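Local coordinates for peptidase M16 inactive domain family protein (PDB 3GWB) that is of unproven activity but belongs to the M16 peptidase family, whose active members are zinc-dependent proteases, and probably represents an inactive relative, at residues 25-29 with 372-376; 37-43 with 196-202. One frame throughout, in Å; residues are numbered along the deposited sequence.

Contact 1 of 2, residues 25-29 with 372-376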
loop_
_atom_site.group_PDB
_atom_site.type_symbol
_atom_site.label_atom_id
_atom_site.label_comp_id
_atom_site.label_asym_id
_atom_site.label_seq_id
_atom_site.Cartn_x
_atom_site.Cartn_y
_atom_site.Cartn_z
ATOM N N VAL A 25 3.701 -26.091 15.416
ATOM C CA VAL A 25 3.050 -24.985 16.116
ATOM C C VAL A 25 4.017 -24.237 17.049
ATOM O O VAL A 25 4.772 -24.857 17.804
ATOM C CB VAL A 25 1.864 -25.489 16.985
ATOM C CG1 VAL A 25 1.142 -24.309 17.611
ATOM C CG2 VAL A 25 0.901 -26.316 16.150
ATOM N N LEU A 26 4.007 -22.906 16.985
ATOM C CA LEU A 26 4.835 -22.092 17.879
ATOM C C LEU A 26 3.905 -21.072 18.521
ATOM O O LEU A 26 3.090 -20.440 17.836
ATOM C CB LEU A 26 5.960 -21.386 17.126
ATOM C CG LEU A 26 7.113 -22.293 16.690
ATOM C CD1 LEU A 26 6.713 -23.096 15.448
ATOM C CD2 LEU A 26 8.331 -21.434 16.405
ATOM N N PHE A 27 4.032 -20.896 19.827
ATOM C CA PHE A 27 3.142 -20.004 20.554
ATOM C C PHE A 27 3.808 -19.184 21.646
ATOM O O PHE A 27 4.679 -19.676 22.371
ATOM C CB PHE A 27 2.021 -20.849 21.166
ATOM C CG PHE A 27 1.218 -20.140 22.218
ATOM C CD1 PHE A 27 0.393 -19.068 21.885
ATOM C CD2 PHE A 27 1.267 -20.568 23.542
ATOM C CE1 PHE A 27 -0.366 -18.427 22.866
ATOM C CE2 PHE A 27 0.512 -19.934 24.525
ATOM C CZ PHE A 27 -0.307 -18.869 24.186
ATOM N N VAL A 28 3.392 -17.923 21.747
ATOM C CA VAL A 28 3.887 -17.020 22.782
ATOM C C VAL A 28 2.662 -16.387 23.441
ATOM O O VAL A 28 1.844 -15.746 22.768
ATOM C CB VAL A 28 4.772 -15.891 22.197
ATOM C CG1 VAL A 28 5.086 -14.861 23.276
ATOM C CG2 VAL A 28 6.060 -16.472 21.636
ATOM N N GLU A 29 2.519 -16.583 24.747
ATOM C CA GLU A 29 1.392 -15.998 25.459
ATOM C C GLU A 29 1.738 -14.532 25.729
ATOM O O GLU A 29 2.846 -14.222 26.163
ATOM C CB GLU A 29 1.145 -16.733 26.781
ATOM C CG GLU A 29 -0.172 -16.353 27.455
ATOM C CD GLU A 29 -0.410 -17.082 28.770
ATOM O OE1 GLU A 29 -0.223 -18.314 28.807
ATOM O OE2 GLU A 29 -0.802 -16.428 29.763
ATOM N N LEU A 372 8.244 -15.920 14.788
ATOM C CA LEU A 372 7.913 -17.308 15.119
ATOM C C LEU A 372 7.685 -18.119 13.852
ATOM O O LEU A 372 8.091 -19.284 13.758
ATOM C CB LEU A 372 6.653 -17.373 15.984
ATOM C CG LEU A 372 6.745 -16.909 17.438
ATOM C CD1 LEU A 372 5.467 -17.336 18.175
ATOM C CD2 LEU A 372 7.961 -17.544 18.109
ATOM N N GLY A 373 7.020 -17.501 12.879
ATOM C CA GLY A 373 6.760 -18.175 11.622
ATOM C C GLY A 373 8.066 -18.526 10.938
ATOM O O GLY A 373 8.234 -19.641 10.448
ATOM N N ALA A 374 8.996 -17.575 10.911
ATOM C CA ALA A 374 10.296 -17.801 10.287
ATOM C C ALA A 374 11.083 -18.848 11.071
ATOM O O ALA A 374 11.764 -19.684 10.483
ATOM C CB ALA A 374 11.088 -16.498 10.219
HETATM N N MSE A 375 10.989 -18.802 12.396
HETATM C CA MSE A 375 11.689 -19.769 13.237
HETATM C C MSE A 375 11.225 -21.180 12.883
HETATM O O MSE A 375 12.043 -22.089 12.689
HETATM C CB MSE A 375 11.420 -19.483 14.722
HETATM C CG MSE A 375 12.188 -18.270 15.289
HETATM SE SE MSE A 375 11.621 -17.715 16.943
HETATM C CE MSE A 375 11.815 -19.197 17.892
ATOM N N GLY A 376 9.909 -21.355 12.783
ATOM C CA GLY A 376 9.365 -22.661 12.463
ATOM C C GLY A 376 9.631 -23.116 11.042
ATOM O O GLY A 376 10.005 -24.267 10.808
#
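L26 is the main bump of this contact. It projects from the strand 25-29 into a shallow hollow on the helix 372-376. The floor of that hollow is backbone as much as side chain. L26 CD2 lies 3.4 Å from L372 O, 4.0 Å from M375 CB and 4.0 Å from G376 N. G376 leaves room at this place. A beta carbon there would point at the strand and clash with L26 CD1. The helix keeps its own bonding under the leucine, since G376 N donates to L372 O at 2.9 Å.

L372 is the return bump. Its CD1 enters the gap between L26 and V28, two residues apart on the same side of the strand. It is 3.6 Å from V28 CG2, 4.2 Å from L26 CB and 4.2 Å from F27 N. So the two leucines lie side by side, each filling space next to the other. M375, a selenomethionine, edges the hollow, with M375 CE also 4.4 Å from L26 CD2. No hydrogen bond joins the segments, and the fit is apolar. The segment axes come within 8.7 Å and run at 148°, nearer antiparallel than parallel.

F27 points away from this helix. It packs on A210 of helix 207-220, on the other side of the sheet. L372 also touches A200 and V202 of the neighbouring strand. The contact therefore lays helix 365-377, from late in the chain, on the N-terminal sheet. This is helix-on-sheet packing in an alpha+beta fold, with a glycine in the helix face that meets the sheet.

Contact 2 of 2, residues 37-43 with 196-202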
loop_
_atom_site.group_PDB
_atom_site.type_symbol
_atom_site.label_atom_id
_atom_site.label_comp_id
_atom_site.label_asym_id
_atom_site.label_seq_id
_atom_site.Cartn_x
_atom_site.Cartn_y
_atom_site.Cartn_z
ATOM N N ASP A 37 -2.705 -12.854 17.268
ATOM C CA ASP A 37 -2.331 -12.980 15.872
ATOM C C ASP A 37 -2.053 -14.439 15.557
ATOM O O ASP A 37 -1.309 -15.103 16.279
ATOM C CB ASP A 37 -1.074 -12.167 15.575
ATOM C CG ASP A 37 -1.327 -10.674 15.606
ATOM O OD1 ASP A 37 -0.398 -9.905 15.287
ATOM O OD2 ASP A 37 -2.454 -10.271 15.951
ATOM N N LEU A 38 -2.681 -14.924 14.489
ATOM C CA LEU A 38 -2.497 -16.289 14.013
ATOM C C LEU A 38 -1.875 -16.159 12.628
ATOM O O LEU A 38 -2.391 -15.440 11.771
ATOM C CB LEU A 38 -3.842 -17.016 13.920
ATOM C CG LEU A 38 -3.879 -18.382 13.226
ATOM C CD1 LEU A 38 -2.970 -19.361 13.952
ATOM C CD2 LEU A 38 -5.319 -18.904 13.207
ATOM N N ARG A 39 -0.766 -16.849 12.407
ATOM C CA ARG A 39 -0.093 -16.780 11.122
ATOM C C ARG A 39 0.239 -18.189 10.652
ATOM O O ARG A 39 0.756 -19.005 11.415
ATOM C CB ARG A 39 1.181 -15.938 11.263
ATOM C CG ARG A 39 1.899 -15.586 9.964
ATOM C CD ARG A 39 3.106 -14.704 10.277
ATOM N NE ARG A 39 3.909 -14.360 9.103
ATOM C CZ ARG A 39 3.574 -13.445 8.198
ATOM N NH1 ARG A 39 2.439 -12.768 8.320
ATOM N NH2 ARG A 39 4.384 -13.201 7.175
ATOM N N LEU A 40 -0.100 -18.472 9.401
ATOM C CA LEU A 40 0.160 -19.777 8.799
ATOM C C LEU A 40 1.176 -19.584 7.690
ATOM O O LEU A 40 0.981 -18.780 6.778
ATOM C CB LEU A 40 -1.127 -20.375 8.221
ATOM C CG LEU A 40 -2.092 -21.130 9.144
ATOM C CD1 LEU A 40 -2.335 -20.362 10.433
ATOM C CD2 LEU A 40 -3.399 -21.371 8.396
ATOM N N ILE A 41 2.277 -20.315 7.779
ATOM C CA ILE A 41 3.316 -20.222 6.774
ATOM C C ILE A 41 3.398 -21.558 6.055
ATOM O O ILE A 41 3.706 -22.572 6.678
ATOM C CB ILE A 41 4.700 -19.908 7.409
ATOM C CG1 ILE A 41 4.654 -18.593 8.197
ATOM C CG2 ILE A 41 5.734 -19.766 6.315
ATOM C CD1 ILE A 41 3.792 -18.640 9.449
ATOM N N PHE A 42 3.103 -21.561 4.758
ATOM C CA PHE A 42 3.147 -22.778 3.949
ATOM C C PHE A 42 4.350 -22.734 3.021
ATOM O O PHE A 42 4.752 -21.662 2.575
ATOM C CB PHE A 42 1.904 -22.899 3.045
ATOM C CG PHE A 42 0.596 -22.940 3.786
ATOM C CD1 PHE A 42 -0.031 -24.145 4.029
ATOM C CD2 PHE A 42 -0.015 -21.760 4.216
ATOM C CE1 PHE A 42 -1.252 -24.188 4.686
ATOM C CE2 PHE A 42 -1.241 -21.795 4.879
ATOM C CZ PHE A 42 -1.859 -23.011 5.114
ATOM N N ALA A 43 4.926 -23.897 2.739
ATOM C CA ALA A 43 6.024 -23.981 1.781
ATOM C C ALA A 43 5.283 -24.036 0.443
ATOM O O ALA A 43 5.279 -25.066 -0.247
ATOM C CB ALA A 43 6.824 -25.254 1.999
ATOM N N ASN A 196 2.540 -29.433 5.539
ATOM C CA ASN A 196 3.389 -28.443 4.870
ATOM C C ASN A 196 3.241 -27.033 5.444
ATOM O O ASN A 196 3.670 -26.057 4.825
ATOM C CB ASN A 196 3.039 -28.419 3.372
ATOM C CG ASN A 196 4.123 -27.791 2.523
ATOM O OD1 ASN A 196 5.292 -28.153 2.631
ATOM N ND2 ASN A 196 3.735 -26.856 1.652
ATOM N N VAL A 197 2.643 -26.921 6.624
ATOM C CA VAL A 197 2.438 -25.605 7.216
ATOM C C VAL A 197 3.028 -25.406 8.609
ATOM O O VAL A 197 3.211 -26.357 9.376
ATOM C CB VAL A 197 0.926 -25.277 7.300
ATOM C CG1 VAL A 197 0.293 -26.061 8.453
ATOM C CG2 VAL A 197 0.718 -23.758 7.479
ATOM N N VAL A 198 3.335 -24.152 8.918
ATOM C CA VAL A 198 3.838 -23.767 10.229
ATOM C C VAL A 198 2.737 -22.900 10.825
ATOM O O VAL A 198 2.273 -21.972 10.177
ATOM C CB VAL A 198 5.119 -22.911 10.144
ATOM C CG1 VAL A 198 5.473 -22.374 11.536
ATOM C CG2 VAL A 198 6.269 -23.751 9.599
ATOM N N ILE A 199 2.324 -23.202 12.048
ATOM C CA ILE A 199 1.261 -22.447 12.709
ATOM C C ILE A 199 1.851 -21.615 13.839
ATOM O O ILE A 199 2.320 -22.161 14.831
ATOM C CB ILE A 199 0.191 -23.404 13.283
ATOM C CG1 ILE A 199 -0.458 -24.187 12.143
ATOM C CG2 ILE A 199 -0.862 -22.629 14.056
ATOM C CD1 ILE A 199 -1.314 -25.337 12.625
ATOM N N ALA A 200 1.830 -20.293 13.683
ATOM C CA ALA A 200 2.376 -19.391 14.691
ATOM C C ALA A 200 1.246 -18.610 15.345
ATOM O O ALA A 200 0.381 -18.075 14.661
ATOM C CB ALA A 200 3.378 -18.434 14.039
ATOM N N LEU A 201 1.261 -18.547 16.670
ATOM C CA LEU A 201 0.218 -17.864 17.436
ATOM C C LEU A 201 0.792 -16.980 18.525
ATOM O O LEU A 201 1.651 -17.410 19.285
ATOM C CB LEU A 201 -0.694 -18.897 18.109
ATOM C CG LEU A 201 -1.933 -19.447 17.411
ATOM C CD1 LEU A 201 -2.482 -20.627 18.218
ATOM C CD2 LEU A 201 -2.986 -18.334 17.293
ATOM N N VAL A 202 0.300 -15.746 18.619
ATOM C CA VAL A 202 0.758 -14.829 19.649
ATOM C C VAL A 202 -0.389 -13.971 20.170
ATOM O O VAL A 202 -1.106 -13.332 19.386
ATOM C CB VAL A 202 1.851 -13.873 19.129
ATOM C CG1 VAL A 202 2.303 -12.974 20.253
ATOM C CG2 VAL A 202 3.033 -14.654 18.564
#
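This is an antiparallel pairing of two strands inside the six-stranded N-terminal sheet. Strand 35-42 and strand 197-203 are neighbours there, and neither is at an edge. The segment axes are 4.5 Å apart at 163°. Six backbone hydrogen bonds join three pairs, D37 with V202, R39 with A200, and I41 with V198. The shortest is D37 N to V202 O at 2.7 Å. I41 N to V198 O is 2.9 Å. Of the non-hydrogen-bonded pairs, L38 with L201 and L40 with I199 lie between them, and F42 with V197 follows the last. CA-H...O contacts add to the pairing, such as L40 CA to V198 O at 3.3 Å.

L38, L40, F42, V197, I199 and L201 lie on one face. L38 CD1 meets L201 CD2 at 3.5 Å and I199 CG2 at 3.9 Å. V197 CG2 sits over the F42 ring, 3.4 Å from its centroid, in a CH-pi contact. Helices 105-120 and 207-220 pack on this face. A mixed sheet with helices laid on it is the alpha+beta framework of M16 domains. The strands come from distant parts of the chain, with 152 residues between the segments.

The other face carries D37, R39, I41, V198, A200 and V202. I41 CB and V198 CB are 4.1 Å apart. Helix 365-377 touches D37, I41 and V202 there.

Two further hydrogen bonds follow F42. A43 N donates to N196 O at 3.3 Å, and N196 ND2 donates to A43 O at 3.0 Å. N196 ND2 also bonds A191 O, and N196 OD1 accepts from L227 N.

Contacts 1 and 2 are both buried and share one sheet. Their centres are about 8 Å apart. Contact 2 joins two strands within the sheet, while contact 1 lays a helix on it. The chemistry differs accordingly. The pairing of 37-43 with 196-202 is carried by backbone hydrogen bonds. The meeting of 25-29 with 372-376 is apolar and has none. Strand 197-203 links the two, lying between strands 24-29 and 35-42. L26 N lies 2.8 Å from I199 O, a probable hydrogen bond. L372 CD1 also reaches V202 CG2 at 3.6 Å, so helix 365-377 packs on strands of both contacts.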